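Sensor protein KdpD (Escherichia coli, PDB 4Y2F) is a potassium-sensing histidine kinase that probably autophosphorylates and passes the phosphoryl group to a response regulator, represented here by its GAF domain. Local coordinates at residues Ile64-Ala75 and Ile89-Gly100. Residues are numbered along the deposited sequence; the frame is centred on the assembly and turned at random.
Sequences IAQWSFDKGLPA and ILPLKSGEKTYG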
ATOM      1  N   ILE A  64       9.102 -25.420   3.569  1.00 21.88           N
ATOM      2  CA  ILE A  64       9.689 -24.156   3.994  1.00 19.54           C
ATOM      3  C   ILE A  64       8.796 -22.988   3.584  1.00 18.44           C
ATOM      4  O   ILE A  64       8.624 -22.024   4.344  1.00 19.54           O
ATOM      5  CB  ILE A  64      11.136 -24.022   3.479  1.00 19.75           C
ATOM      6  CG1 ILE A  64      11.981 -25.197   3.988  1.00 26.84           C
ATOM      7  CG2 ILE A  64      11.735 -22.686   3.888  1.00 23.17           C
ATOM      8  CD1 ILE A  64      12.096 -25.248   5.497  1.00 32.21           C
ATOM      9  N   ALA A  65       8.179 -23.078   2.399  1.00 17.49           N
ATOM     10  CA  ALA A  65       7.167 -22.093   2.026  1.00 16.09           C
ATOM     11  C   ALA A  65       6.036 -22.069   3.049  1.00 15.32           C
ATOM     12  O   ALA A  65       5.627 -20.998   3.519  1.00 17.96           O
ATOM     13  CB  ALA A  65       6.638 -22.400   0.628  1.00 16.64           C
ATOM     14  N   GLN A  66       5.530 -23.249   3.428  1.00 19.35           N
ATOM     15  CA  GLN A  66       4.496 -23.295   4.456  1.00 20.49           C
ATOM     16  C   GLN A  66       4.990 -22.678   5.763  1.00 20.11           C
ATOM     17  O   GLN A  66       4.235 -21.968   6.442  1.00 24.65           O
ATOM     18  CB  GLN A  66       4.016 -24.736   4.670  1.00 21.72           C
ATOM     19  CG  GLN A  66       2.737 -24.857   5.501  1.00 24.42           C
ATOM     20  CD  GLN A  66       1.507 -24.311   4.791  1.00 28.11           C
ATOM     21  OE1 GLN A  66       1.243 -24.639   3.631  1.00 26.32           O
ATOM     22  NE2 GLN A  66       0.745 -23.470   5.492  1.00 28.51           N
ATOM     23  N   TRP A  67       6.250 -22.943   6.136  1.00 19.29           N
ATOM     24  CA  TRP A  67       6.834 -22.351   7.343  1.00 22.50           C
ATOM     25  C   TRP A  67       6.824 -20.828   7.272  1.00 19.30           C
ATOM     26  O   TRP A  67       6.472 -20.147   8.246  1.00 21.99           O
ATOM     27  CB  TRP A  67       8.269 -22.853   7.527  1.00 24.67           C
ATOM     28  CG  TRP A  67       9.026 -22.191   8.680  1.00 26.74           C
ATOM     29  CD1 TRP A  67       9.083 -22.620   9.976  1.00 32.65           C
ATOM     30  CD2 TRP A  67       9.839 -21.008   8.618  1.00 22.91           C
ATOM     31  NE1 TRP A  67       9.872 -21.777  10.724  1.00 32.30           N
ATOM     32  CE2 TRP A  67      10.341 -20.774   9.917  1.00 30.45           C
ATOM     33  CE3 TRP A  67      10.176 -20.112   7.596  1.00 21.98           C
ATOM     34  CZ2 TRP A  67      11.163 -19.687  10.219  1.00 27.51           C
ATOM     35  CZ3 TRP A  67      10.996 -19.031   7.901  1.00 24.93           C
ATOM     36  CH2 TRP A  67      11.485 -18.834   9.198  1.00 27.70           C
ATOM     37  N   SER A  68       7.227 -20.275   6.123  1.00 17.74           N
ATOM     38  CA  SER A  68       7.243 -18.830   5.947  1.00 17.32           C
ATOM     39  C   SER A  68       5.845 -18.241   6.111  1.00 18.82           C
ATOM     40  O   SER A  68       5.674 -17.195   6.759  1.00 18.56           O
ATOM     41  CB  SER A  68       7.818 -18.527   4.561  1.00 17.18           C
ATOM     42  OG  SER A  68       7.752 -17.147   4.230  1.00 23.55           O
ATOM     43  N   PHE A  69       4.838 -18.891   5.518  1.00 16.81           N
ATOM     44  CA  PHE A  69       3.461 -18.422   5.635  1.00 19.69           C
ATOM     45  C   PHE A  69       2.958 -18.534   7.068  1.00 21.76           C
ATOM     46  O   PHE A  69       2.308 -17.619   7.589  1.00 24.07           O
ATOM     47  CB  PHE A  69       2.561 -19.226   4.694  1.00 21.73           C
ATOM     48  CG  PHE A  69       1.093 -18.939   4.866  1.00 20.40           C
ATOM     49  CD1 PHE A  69       0.533 -17.798   4.316  1.00 21.36           C
ATOM     50  CD2 PHE A  69       0.276 -19.800   5.588  1.00 24.67           C
ATOM     51  CE1 PHE A  69      -0.809 -17.522   4.474  1.00 23.38           C
ATOM     52  CE2 PHE A  69      -1.073 -19.533   5.753  1.00 25.75           C
ATOM     53  CZ  PHE A  69      -1.619 -18.390   5.201  1.00 25.40           C
ATOM     54  N   ASP A  70       3.232 -19.671   7.714  1.00 21.59           N
ATOM     55  CA  ASP A  70       2.728 -19.903   9.063  1.00 27.00           C
ATOM     56  C   ASP A  70       3.337 -18.922  10.059  1.00 25.14           C
ATOM     57  O   ASP A  70       2.649 -18.455  10.976  1.00 30.14           O
ATOM     58  CB  ASP A  70       3.034 -21.337   9.493  1.00 25.82           C
ATOM     59  CG  ASP A  70       2.185 -22.377   8.759  1.00 30.67           C
ATOM     60  OD1 ASP A  70       1.159 -22.016   8.152  1.00 31.23           O
ATOM     61  OD2 ASP A  70       2.542 -23.573   8.813  1.00 35.82           O
ATOM     62  N   LYS A  71       4.626 -18.614   9.907  1.00 25.23           N
ATOM     63  CA  LYS A  71       5.351 -17.751  10.833  1.00 28.28           C
ATOM     64  C   LYS A  71       5.338 -16.286  10.419  1.00 24.62           C
ATOM     65  O   LYS A  71       5.717 -15.429  11.226  1.00 27.33           O
ATOM     66  CB  LYS A  71       6.813 -18.208  10.954  1.00 31.45           C
ATOM     67  CG  LYS A  71       6.983 -19.651  11.419  1.00 38.82           C
ATOM     68  CD  LYS A  71       6.045 -19.948  12.566  1.00 54.94           C
ATOM     69  CE  LYS A  71       6.296 -21.313  13.181  1.00 59.25           C
ATOM     70  NZ  LYS A  71       5.284 -21.580  14.237  1.00 65.52           N
ATOM     71  N   GLY A  72       4.910 -15.984   9.197  1.00 21.47           N
ATOM     72  CA  GLY A  72       4.992 -14.623   8.688  1.00 19.39           C
ATOM     73  C   GLY A  72       6.409 -14.113   8.557  1.00 20.14           C
ATOM     74  O   GLY A  72       6.674 -12.941   8.842  1.00 20.99           O
ATOM     75  N   LEU A  73       7.339 -14.982   8.162  1.00 19.81           N
ATOM     76  CA  LEU A  73       8.751 -14.651   8.109  1.00 18.29           C
ATOM     77  C   LEU A  73       9.301 -15.038   6.745  1.00 15.54           C
ATOM     78  O   LEU A  73       8.908 -16.067   6.184  1.00 18.32           O
ATOM     79  CB  LEU A  73       9.534 -15.421   9.186  1.00 20.36           C
ATOM     80  CG  LEU A  73       9.356 -14.921  10.623  1.00 24.07           C
ATOM     81  CD1 LEU A  73       9.999 -15.895  11.605  1.00 27.87           C
ATOM     82  CD2 LEU A  73       9.954 -13.525  10.789  1.00 28.11           C
ATOM     83  N   PRO A  74      10.209 -14.242   6.191  1.00 15.70           N
ATOM     84  CA  PRO A  74      10.823 -14.605   4.913  1.00 15.68           C
ATOM     85  C   PRO A  74      11.800 -15.767   5.074  1.00 16.02           C
ATOM     86  O   PRO A  74      12.304 -16.053   6.167  1.00 17.02           O
ATOM     87  CB  PRO A  74      11.566 -13.328   4.520  1.00 15.53           C
ATOM     88  CG  PRO A  74      11.948 -12.731   5.813  1.00 16.60           C
ATOM     89  CD  PRO A  74      10.757 -12.990   6.728  1.00 20.99           C
ATOM     90  N   ALA A  75      12.039 -16.449   3.953  1.00 14.27           N
ATOM     91  CA  ALA A  75      13.032 -17.508   3.861  1.00 14.67           C
ATOM     92  C   ALA A  75      13.712 -17.372   2.499  1.00 14.20           C
ATOM     93  O   ALA A  75      13.328 -16.553   1.649  1.00 17.58           O
ATOM     94  CB  ALA A  75      12.384 -18.876   4.092  1.00 20.59           C
ATOM     95  N   ILE A  89      11.585 -16.284  -0.587  1.00 12.52           N
ATOM     96  CA  ILE A  89      10.231 -16.649  -0.190  1.00 12.80           C
ATOM     97  C   ILE A  89       9.759 -15.531   0.734  1.00 12.74           C
ATOM     98  O   ILE A  89      10.306 -15.351   1.833  1.00 13.22           O
ATOM     99  CB  ILE A  89      10.195 -18.000   0.529  1.00 16.69           C
ATOM    100  CG1 ILE A  89      10.622 -19.113  -0.428  1.00 18.34           C
ATOM    101  CG2 ILE A  89       8.794 -18.272   1.033  1.00 21.88           C
ATOM    102  CD1 ILE A  89      10.624 -20.485   0.250  1.00 25.92           C
ATOM    103  N   LEU A  90       8.750 -14.769   0.296  1.00 13.03           N
ATOM    104  CA  LEU A  90       8.359 -13.533   0.984  1.00 13.57           C
ATOM    105  C   LEU A  90       6.907 -13.588   1.437  1.00 12.54           C
ATOM    106  O   LEU A  90       6.002 -13.791   0.605  1.00 15.00           O
ATOM    107  CB  LEU A  90       8.584 -12.317   0.079  1.00 14.68           C
ATOM    108  CG  LEU A  90      10.038 -12.169  -0.364  1.00 14.76           C
ATOM    109  CD1 LEU A  90      10.131 -11.048  -1.374  1.00 19.62           C
ATOM    110  CD2 LEU A  90      10.958 -11.900   0.817  1.00 17.87           C
ATOM    111  N   PRO A  91       6.626 -13.392   2.714  1.00 14.13           N
ATOM    112  CA  PRO A  91       5.224 -13.321   3.140  1.00 14.05           C
ATOM    113  C   PRO A  91       4.544 -12.053   2.645  1.00 19.51           C
ATOM    114  O   PRO A  91       5.134 -10.969   2.607  1.00 18.61           O
ATOM    115  CB  PRO A  91       5.315 -13.345   4.666  1.00 18.57           C
ATOM    116  CG  PRO A  91       6.683 -12.829   4.975  1.00 22.68           C
ATOM    117  CD  PRO A  91       7.567 -13.300   3.841  1.00 17.46           C
ATOM    118  N   LEU A  92       3.289 -12.212   2.230  1.00 15.37           N
ATOM    119  CA  LEU A  92       2.444 -11.078   1.852  1.00 13.49           C
ATOM    120  C   LEU A  92       1.658 -10.681   3.093  1.00 15.42           C
ATOM    121  O   LEU A  92       0.594 -11.240   3.377  1.00 18.56           O
ATOM    122  CB  LEU A  92       1.520 -11.479   0.711  1.00 16.24           C
ATOM    123  CG  LEU A  92       2.295 -12.033  -0.484  1.00 14.77           C
ATOM    124  CD1 LEU A  92       1.351 -12.617  -1.523  1.00 15.74           C
ATOM    125  CD2 LEU A  92       3.183 -10.953  -1.113  1.00 15.97           C
ATOM    126  N   LYS A  93       2.175  -9.710   3.842  1.00 17.23           N
ATOM    127  CA  LYS A  93       1.656  -9.393   5.159  1.00 19.63           C
ATOM    128  C   LYS A  93       1.018  -8.016   5.179  1.00 21.71           C
ATOM    129  O   LYS A  93       1.542  -7.064   4.590  1.00 25.20           O
ATOM    130  CB  LYS A  93       2.767  -9.380   6.207  1.00 28.64           C
ATOM    131  CG  LYS A  93       3.556 -10.644   6.309  1.00 29.35           C
ATOM    132  CD  LYS A  93       4.600 -10.533   7.410  1.00 25.60           C
ATOM    133  CE  LYS A  93       3.968 -10.533   8.786  1.00 27.00           C
ATOM    134  NZ  LYS A  93       4.995 -10.760   9.858  1.00 30.08           N
ATOM    135  N   SER A  94      -0.104  -7.914   5.870  1.00 22.22           N
ATOM    136  CA  SER A  94      -0.674  -6.623   6.225  1.00 24.06           C
ATOM    137  C   SER A  94      -0.796  -6.619   7.739  1.00 24.75           C
ATOM    138  O   SER A  94      -1.550  -7.419   8.306  1.00 26.97           O
ATOM    139  CB  SER A  94      -2.027  -6.416   5.562  1.00 30.05           C
ATOM    140  OG  SER A  94      -2.580  -5.190   5.990  1.00 30.98           O
ATOM    141  N   GLY A  95      -0.041  -5.741   8.389  1.00 28.03           N
ATOM    142  CA  GLY A  95       0.056  -5.817   9.834  1.00 29.29           C
ATOM    143  C   GLY A  95       0.761  -7.101  10.225  1.00 26.26           C
ATOM    144  O   GLY A  95       1.774  -7.488   9.630  1.00 31.87           O
ATOM    145  N   GLU A  96       0.200  -7.791  11.211  1.00 31.24           N
ATOM    146  CA  GLU A  96       0.766  -9.050  11.677  1.00 30.60           C
ATOM    147  C   GLU A  96       0.230 -10.267  10.929  1.00 31.23           C
ATOM    148  O   GLU A  96       0.715 -11.379  11.162  1.00 35.82           O
ATOM    149  CB  GLU A  96       0.535  -9.210  13.183  1.00 33.55           C
ATOM    150  CG  GLU A  96       0.886  -7.974  14.015  1.00 42.49           C
ATOM    151  CD  GLU A  96       2.382  -7.689  14.098  1.00 54.13           C
ATOM    152  OE1 GLU A  96       3.178  -8.385  13.430  1.00 60.79           O
ATOM    153  OE2 GLU A  96       2.764  -6.762  14.844  1.00 64.83           O
ATOM    154  N   LYS A  97      -0.726 -10.085  10.021  1.00 23.68           N
ATOM    155  CA  LYS A  97      -1.392 -11.190   9.344  1.00 25.75           C
ATOM    156  C   LYS A  97      -0.780 -11.428   7.972  1.00 27.17           C
ATOM    157  O   LYS A  97      -0.553 -10.487   7.208  1.00 21.84           O
ATOM    158  CB  LYS A  97      -2.888 -10.922   9.185  1.00 27.36           C
ATOM    159  CG  LYS A  97      -3.756 -11.654  10.205  1.00 46.86           C
ATOM    160  CD  LYS A  97      -3.216 -11.473  11.614  1.00 55.12           C
ATOM    161  CE  LYS A  97      -3.835 -12.467  12.582  1.00 61.23           C
ATOM    162  NZ  LYS A  97      -3.148 -12.457  13.904  1.00 65.10           N
ATOM    163  N   THR A  98      -0.543 -12.697   7.655  1.00 21.77           N
ATOM    164  CA  THR A  98       0.000 -13.100   6.365  1.00 19.00           C
ATOM    165  C   THR A  98      -1.132 -13.681   5.526  1.00 19.81           C
ATOM    166  O   THR A  98      -1.859 -14.573   5.984  1.00 23.22           O
ATOM    167  CB  THR A  98       1.139 -14.099   6.573  1.00 21.03           C
ATOM    168  OG1 THR A  98       2.158 -13.473   7.357  1.00 23.91           O
ATOM    169  CG2 THR A  98       1.742 -14.505   5.247  1.00 19.20           C
ATOM    170  N   TYR A  99      -1.314 -13.142   4.322  1.00 20.56           N
ATOM    171  CA  TYR A  99      -2.415 -13.526   3.450  1.00 18.69           C
ATOM    172  C   TYR A  99      -1.973 -14.415   2.307  1.00 20.41           C
ATOM    173  O   TYR A  99      -2.821 -14.921   1.566  1.00 24.06           O
ATOM    174  CB  TYR A  99      -3.100 -12.269   2.894  1.00 18.35           C
ATOM    175  CG  TYR A  99      -3.816 -11.511   3.983  1.00 21.07           C
ATOM    176  CD1 TYR A  99      -3.144 -10.576   4.762  1.00 23.52           C
ATOM    177  CD2 TYR A  99      -5.145 -11.777   4.275  1.00 22.63           C
ATOM    178  CE1 TYR A  99      -3.780  -9.917   5.788  1.00 26.95           C
ATOM    179  CE2 TYR A  99      -5.793 -11.112   5.287  1.00 26.29           C
ATOM    180  CZ  TYR A  99      -5.107 -10.184   6.045  1.00 22.54           C
ATOM    181  OH  TYR A  99      -5.753  -9.534   7.067  1.00 31.13           O
ATOM    182  N   GLY A 100      -0.671 -14.618   2.161  1.00 17.99           N
ATOM    183  CA  GLY A 100      -0.144 -15.419   1.082  1.00 19.01           C
ATOM    184  C   GLY A 100       1.363 -15.284   1.082  1.00 14.14           C
ATOM    185  O   GLY A 100       1.948 -14.710   2.002  1.00 15.56           O
TER
HETATM  186  O   HOH W   1       5.915 -12.773  11.959  1.00 44.20           O
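The side chain of Ile-89 lies against the side of helix 64-71 that carries Ile-64, Ala-65 and Ser-68: its CG2 rests 3.5 Å from Ser-68 OG, while CD1 reaches on to Ile-64 and Ala-65. CG2 gets there because it stands anti to the backbone N. Ser-68 OG is itself engaged, donating to Leu-73 O at 2.5 Å and thereby tying the last helical turn to the chain that leaves it. One residue on from Ser-68, on a different side of the helix, Phe-69 slides past Thr-98, CD1 3.6 Å from the methyl CG2, and its ring edge points at the backbone of Tyr-99 and Gly-100. Gly-100 N, buried here, has no hydrogen-bond partner.

Past the helix end the chain turns at Gly-72 (positive phi), whose CA packs 3.3 Å from Thr-98 OG1, and the Pro-91 ring fills in against Gly-72, Leu-73 and Pro-74. Lys-93, its chain bent at chi3 (71°), brings NZ to a lone pair of Gly-72 O, 2.9 Å away in the carbonyl plane; NZ also donates to a water that lies 2.8 Å from Lys-71 O. A methionine in place of Lys-93 would probably leave Gly-72 O without this charged donor and remove the lysine's side of the water link. Beyond Pro-74, Ala-75 and Ile-89 form an antiparallel hydrogen-bonded pair, with Ile-89 N to Ala-75 O at 2.8 Å. Helix 115-142 covers the opposite face of the sheet, at Leu-90 and Leu-92, an arrangement characteristic of the GAF fold, a central antiparallel sheet with helices on both sides.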